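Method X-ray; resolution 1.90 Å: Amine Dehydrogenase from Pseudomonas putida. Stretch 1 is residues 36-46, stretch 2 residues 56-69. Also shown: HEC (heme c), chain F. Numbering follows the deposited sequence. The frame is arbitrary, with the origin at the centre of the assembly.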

# COMPACT_ATOMS: atom_id res chain seq x y z
N GLY A 36 16.22 -8.75 -0.83
CA GLY A 36 16.49 -7.40 -0.37
C GLY A 36 17.54 -6.79 -1.30
O GLY A 36 17.40 -5.66 -1.76
N TRP A 37 18.58 -7.57 -1.58
CA TRP A 37 19.64 -7.12 -2.48
C TRP A 37 19.08 -6.86 -3.87
O TRP A 37 19.40 -5.84 -4.48
N LEU A 38 18.21 -7.75 -4.36
CA LEU A 38 17.60 -7.57 -5.67
C LEU A 38 16.79 -6.26 -5.71
O LEU A 38 16.80 -5.54 -6.71
N MET A 39 16.10 -5.96 -4.61
CA MET A 39 15.29 -4.75 -4.49
C MET A 39 16.10 -3.47 -4.51
O MET A 39 15.67 -2.47 -5.06
N SER A 40 17.29 -3.50 -3.91
CA SER A 40 18.17 -2.32 -3.90
C SER A 40 18.69 -2.03 -5.29
O SER A 40 18.70 -0.88 -5.73
N ILE A 41 19.12 -3.08 -5.99
CA ILE A 41 19.65 -2.95 -7.34
C ILE A 41 18.55 -2.51 -8.31
O ILE A 41 18.79 -1.68 -9.19
N ALA A 42 17.35 -3.04 -8.12
CA ALA A 42 16.21 -2.67 -8.94
C ALA A 42 15.89 -1.18 -8.73
O ALA A 42 15.45 -0.51 -9.66
N ARG A 43 16.10 -0.69 -7.52
CA ARG A 43 15.85 0.73 -7.23
C ARG A 43 16.86 1.57 -7.98
O ARG A 43 16.55 2.66 -8.43
N MET A 44 18.08 1.05 -8.10
CA MET A 44 19.14 1.76 -8.81
C MET A 44 18.77 1.95 -10.27
O MET A 44 19.08 2.99 -10.87
N GLN A 45 18.08 0.96 -10.85
CA GLN A 45 17.67 1.01 -12.25
C GLN A 45 16.50 1.93 -12.48
O GLN A 45 16.51 2.76 -13.39
N VAL A 46 15.48 1.78 -11.65
CA VAL A 46 14.26 2.57 -11.75
C VAL A 46 14.44 4.04 -11.35
O VAL A 46 14.00 4.94 -12.07
N ASP A 56 23.59 -10.20 -15.22
CA ASP A 56 24.55 -9.54 -14.35
C ASP A 56 23.94 -9.15 -13.01
O ASP A 56 24.63 -9.10 -11.99
N ARG A 57 22.64 -8.85 -13.03
CA ARG A 57 21.94 -8.49 -11.80
C ARG A 57 21.90 -9.74 -10.92
O ARG A 57 22.20 -9.66 -9.74
N ARG A 58 21.62 -10.89 -11.53
CA ARG A 58 21.58 -12.16 -10.80
C ARG A 58 22.94 -12.47 -10.20
O ARG A 58 23.03 -13.02 -9.10
N THR A 59 24.00 -12.12 -10.92
CA THR A 59 25.35 -12.36 -10.45
C THR A 59 25.65 -11.51 -9.22
O THR A 59 26.16 -12.02 -8.23
N LEU A 60 25.29 -10.23 -9.27
CA LEU A 60 25.53 -9.33 -8.14
C LEU A 60 24.73 -9.70 -6.91
O LEU A 60 25.24 -9.61 -5.79
N VAL A 61 23.48 -10.12 -7.10
CA VAL A 61 22.62 -10.51 -5.98
C VAL A 61 23.25 -11.71 -5.26
O VAL A 61 23.36 -11.70 -4.04
N LYS A 62 23.69 -12.70 -6.03
CA LYS A 62 24.32 -13.89 -5.47
C LYS A 62 25.55 -13.49 -4.67
O LYS A 62 25.71 -13.88 -3.51
N TYR A 63 26.38 -12.64 -5.28
CA TYR A 63 27.60 -12.15 -4.65
C TYR A 63 27.33 -11.40 -3.35
O TYR A 63 27.94 -11.67 -2.32
N LEU A 64 26.39 -10.46 -3.39
CA LEU A 64 26.07 -9.66 -2.22
C LEU A 64 25.30 -10.43 -1.14
O LEU A 64 25.52 -10.21 0.04
N ALA A 65 24.45 -11.36 -1.56
CA ALA A 65 23.66 -12.15 -0.63
C ALA A 65 24.54 -13.09 0.21
O ALA A 65 24.23 -13.37 1.36
N ASP A 66 25.63 -13.57 -0.38
CA ASP A 66 26.56 -14.45 0.31
C ASP A 66 27.49 -13.65 1.21
O ASP A 66 27.67 -13.99 2.37
N LYS A 67 28.07 -12.58 0.66
CA LYS A 67 28.99 -11.71 1.41
C LYS A 67 28.32 -10.97 2.56
O LYS A 67 28.83 -10.94 3.69
N GLN A 68 27.17 -10.36 2.27
CA GLN A 68 26.43 -9.59 3.26
C GLN A 68 24.99 -10.05 3.41
O GLN A 68 24.05 -9.39 2.97
N GLY A 69 24.83 -11.21 4.05
CA GLY A 69 23.51 -11.75 4.28
C GLY A 69 23.18 -11.74 5.75
O GLY A 69 23.88 -11.12 6.55

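Two helices that cross obliquely can pack by interlocking side chains, and some of those side chains can also touch a cofactor; this amine dehydrogenase offers a compact example. Helices 36-46 and 56-67 run at 132° to one another, their axes approaching to 9.1 Å, and the two stretches bury 542 Å² between them, both sides summed.

Along the second helix, R57 comes first. Its CA-to-CB bond points toward the partner, and its extended start (chi1 t, chi2 t) carries the chain into a hole formed by L38, I41, A42 and Q45. The aliphatic part is used as hydrocarbon, with R57 CG 3.8 Å from I41 CG2, while L38 CD1 lies over one face of the guanidinium. The charged end is not wasted: R57 NH1 donates a hydrogen bond to Q45 OE1 at 3.0 Å.

L60, in the m,t rotamer, faces both helix and cofactor: L60 CB lies 4.0 Å from I41 CD1, and L60 CD1 3.7 Å from heme CBB. V61 (chi1 t) points sideways, yet V61 CG2 reaches within 3.8 Å of L38 CA and 4.0 Å of I41 CD1. The m,t side chain of I41 is the reciprocal knob, seated among R57, L60, V61 and L64.

L64 (m,t) sets its CB over the five-membered ring of W37, 3.8 Å from the centroid, a CH-pi contact. W37 CD1 lies 3.7 Å from A65 CA and 4.2 Å from A65 CB, an apolar contact. At Q68, where helical geometry ends, Q68 O accepts a hydrogen bond from W37 NE1 at 2.9 Å, nearly straight at 166°; W37 holds chi1 m.

The first helix also serves heme c: M44 SD binds the heme FE at 2.5 Å. R43 NH1 donates a hydrogen bond to heme O1D at 2.9 Å.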

# COMPACT_ATOMS: atom_id res chain seq x y z
CB TRP A 37 20.81 -8.11 -2.52
CG TRP A 37 21.71 -7.96 -1.34
CD1 TRP A 37 21.95 -8.88 -0.37
CD2 TRP A 37 22.45 -6.78 -0.98
NE1 TRP A 37 22.79 -8.35 0.59
CE2 TRP A 37 23.11 -7.06 0.23
CE3 TRP A 37 22.61 -5.51 -1.56
CZ2 TRP A 37 23.92 -6.13 0.88
CZ3 TRP A 37 23.42 -4.58 -0.92
CH2 TRP A 37 24.06 -4.89 0.29
CB LEU A 38 16.68 -8.74 -6.02
CG LEU A 38 15.82 -8.54 -7.28
CD1 LEU A 38 16.70 -8.46 -8.52
CD2 LEU A 38 14.81 -9.66 -7.41
CB MET A 39 14.42 -4.81 -3.23
CG MET A 39 13.11 -5.55 -3.43
SD MET A 39 12.04 -5.49 -1.98
CE MET A 39 11.56 -3.75 -1.97
CB SER A 40 19.34 -2.54 -2.95
OG SER A 40 18.89 -2.54 -1.62
CB ILE A 41 20.30 -4.26 -7.81
CG1 ILE A 41 21.49 -4.58 -6.90
CG2 ILE A 41 20.74 -4.12 -9.27
CD1 ILE A 41 22.08 -5.97 -7.09
CB ALA A 42 15.01 -3.51 -8.60
CB ARG A 43 15.94 1.04 -5.73
CG ARG A 43 14.78 0.49 -4.91
CD ARG A 43 14.53 1.28 -3.63
NE ARG A 43 15.68 1.31 -2.72
CZ ARG A 43 16.58 2.29 -2.69
NH1 ARG A 43 16.48 3.30 -3.54
NH2 ARG A 43 17.54 2.27 -1.79
CB MET A 44 20.45 1.00 -8.70
CG MET A 44 20.96 0.84 -7.29
SD MET A 44 21.10 2.40 -6.43
CE MET A 44 19.87 2.20 -5.07
CB GLN A 45 17.28 -0.38 -12.73
CG GLN A 45 18.37 -1.41 -12.65
CD GLN A 45 17.81 -2.79 -12.79
OE1 GLN A 45 17.60 -3.48 -11.80
NE2 GLN A 45 17.51 -3.18 -14.02
CB VAL A 46 13.13 1.89 -10.91
CG1 VAL A 46 12.01 2.85 -10.60
CG2 VAL A 46 12.59 0.68 -11.65
CB ASP A 56 25.15 -8.31 -15.04
CG ASP A 56 26.10 -8.67 -16.18
OD1 ASP A 56 26.46 -7.75 -16.94
OD2 ASP A 56 26.48 -9.86 -16.32
CB ARG A 57 20.53 -7.97 -12.08
CG ARG A 57 19.81 -7.46 -10.84
CD ARG A 57 18.54 -6.71 -11.18
NE ARG A 57 17.59 -7.54 -11.92
CZ ARG A 57 16.36 -7.18 -12.24
NH1 ARG A 57 15.89 -5.98 -11.90
NH2 ARG A 57 15.58 -8.01 -12.90
CB ARG A 58 21.18 -13.32 -11.71
CG ARG A 58 19.69 -13.59 -11.75
CD ARG A 58 19.37 -14.90 -12.45
NE ARG A 58 19.76 -14.89 -13.86
CZ ARG A 58 19.09 -14.27 -14.82
NH1 ARG A 58 17.98 -13.59 -14.54
NH2 ARG A 58 19.49 -14.37 -16.08
CB THR A 59 26.40 -12.06 -11.54
OG1 THR A 59 26.16 -12.90 -12.68
CG2 THR A 59 27.82 -12.31 -11.03
CB LEU A 60 25.28 -7.87 -8.54
CG LEU A 60 26.45 -7.24 -9.29
CD1 LEU A 60 26.11 -5.82 -9.69
CD2 LEU A 60 27.70 -7.26 -8.42
CB VAL A 61 21.19 -10.88 -6.47
CG1 VAL A 61 20.38 -11.52 -5.33
CG2 VAL A 61 20.47 -9.64 -6.99
CB LYS A 62 24.72 -14.86 -6.60
CG LYS A 62 25.46 -16.12 -6.14
CD LYS A 62 24.51 -17.13 -5.51
CE LYS A 62 25.21 -18.43 -5.14
NZ LYS A 62 25.92 -18.39 -3.84
CB TYR A 63 28.38 -11.25 -5.62
CG TYR A 63 29.65 -10.68 -5.02
CD1 TYR A 63 29.71 -9.35 -4.59
CD2 TYR A 63 30.78 -11.49 -4.84
CE1 TYR A 63 30.86 -8.84 -3.98
CE2 TYR A 63 31.93 -10.99 -4.23
CZ TYR A 63 31.97 -9.67 -3.80
OH TYR A 63 33.10 -9.19 -3.17
CB LEU A 64 25.33 -8.40 -2.65
CG LEU A 64 26.18 -7.52 -3.56
CD1 LEU A 64 25.32 -6.50 -4.27
CD2 LEU A 64 27.29 -6.86 -2.75
CB ALA A 65 22.60 -12.95 -1.39
CB ASP A 66 27.40 -15.24 -0.69
CG ASP A 66 26.64 -16.39 -1.33
OD1 ASP A 66 25.39 -16.39 -1.39
OD2 ASP A 66 27.32 -17.32 -1.79
CB LYS A 67 29.63 -10.69 0.46
CG LYS A 67 31.12 -10.89 0.22
CD LYS A 67 31.40 -12.31 -0.32
CE LYS A 67 30.56 -12.62 -1.57
NZ LYS A 67 30.58 -14.06 -2.03
CB GLN A 68 26.49 -8.12 2.89
CG GLN A 68 27.89 -7.53 2.97
CD GLN A 68 28.14 -6.49 1.91
OE1 GLN A 68 29.20 -6.45 1.29
NE2 GLN A 68 27.14 -5.65 1.67
FE HEC F . 23.37 2.78 -5.58
CHA HEC F . 22.06 4.01 -2.73
CHB HEC F . 23.62 -0.28 -4.16
CHC HEC F . 24.73 1.54 -8.46
CHD HEC F . 23.14 5.88 -7.03
NA HEC F . 22.93 2.03 -3.83
C1A HEC F . 22.39 2.67 -2.74
C2A HEC F . 22.22 1.76 -1.62
C3A HEC F . 22.66 0.56 -2.03
C4A HEC F . 23.10 0.72 -3.40
CMA HEC F . 22.68 -0.71 -1.21
CAA HEC F . 21.65 2.12 -0.27
CBA HEC F . 20.18 1.76 -0.23
CGA HEC F . 19.52 2.09 1.09
O1A HEC F . 20.18 2.60 2.00
O2A HEC F . 18.30 1.82 1.21
NB HEC F . 24.02 1.03 -6.18
C1B HEC F . 24.05 -0.17 -5.46
C2B HEC F . 24.60 -1.26 -6.19
C3B HEC F . 24.93 -0.74 -7.41
C4B HEC F . 24.56 0.67 -7.41
CMB HEC F . 24.79 -2.71 -5.68
CAB HEC F . 25.58 -1.56 -8.51
CBB HEC F . 24.69 -2.39 -9.44
NC HEC F . 23.83 3.55 -7.36
C1C HEC F . 24.39 2.89 -8.45
C2C HEC F . 24.58 3.77 -9.57
C3C HEC F . 24.16 4.98 -9.18
C4C HEC F . 23.67 4.84 -7.80
CMC HEC F . 25.17 3.37 -10.92
CAC HEC F . 24.41 6.26 -9.96
CBC HEC F . 23.48 6.72 -11.06
ND HEC F . 22.73 4.57 -5.01
C1D HEC F . 22.70 5.76 -5.72
C2D HEC F . 22.14 6.85 -4.92
C3D HEC F . 21.84 6.29 -3.71
C4D HEC F . 22.21 4.91 -3.79
CMD HEC F . 21.94 8.31 -5.36
CAD HEC F . 21.23 6.95 -2.47
CBD HEC F . 19.72 7.04 -2.45
CGD HEC F . 19.03 5.70 -2.56
O1D HEC F . 18.47 5.40 -3.62
O2D HEC F . 19.06 4.92 -1.59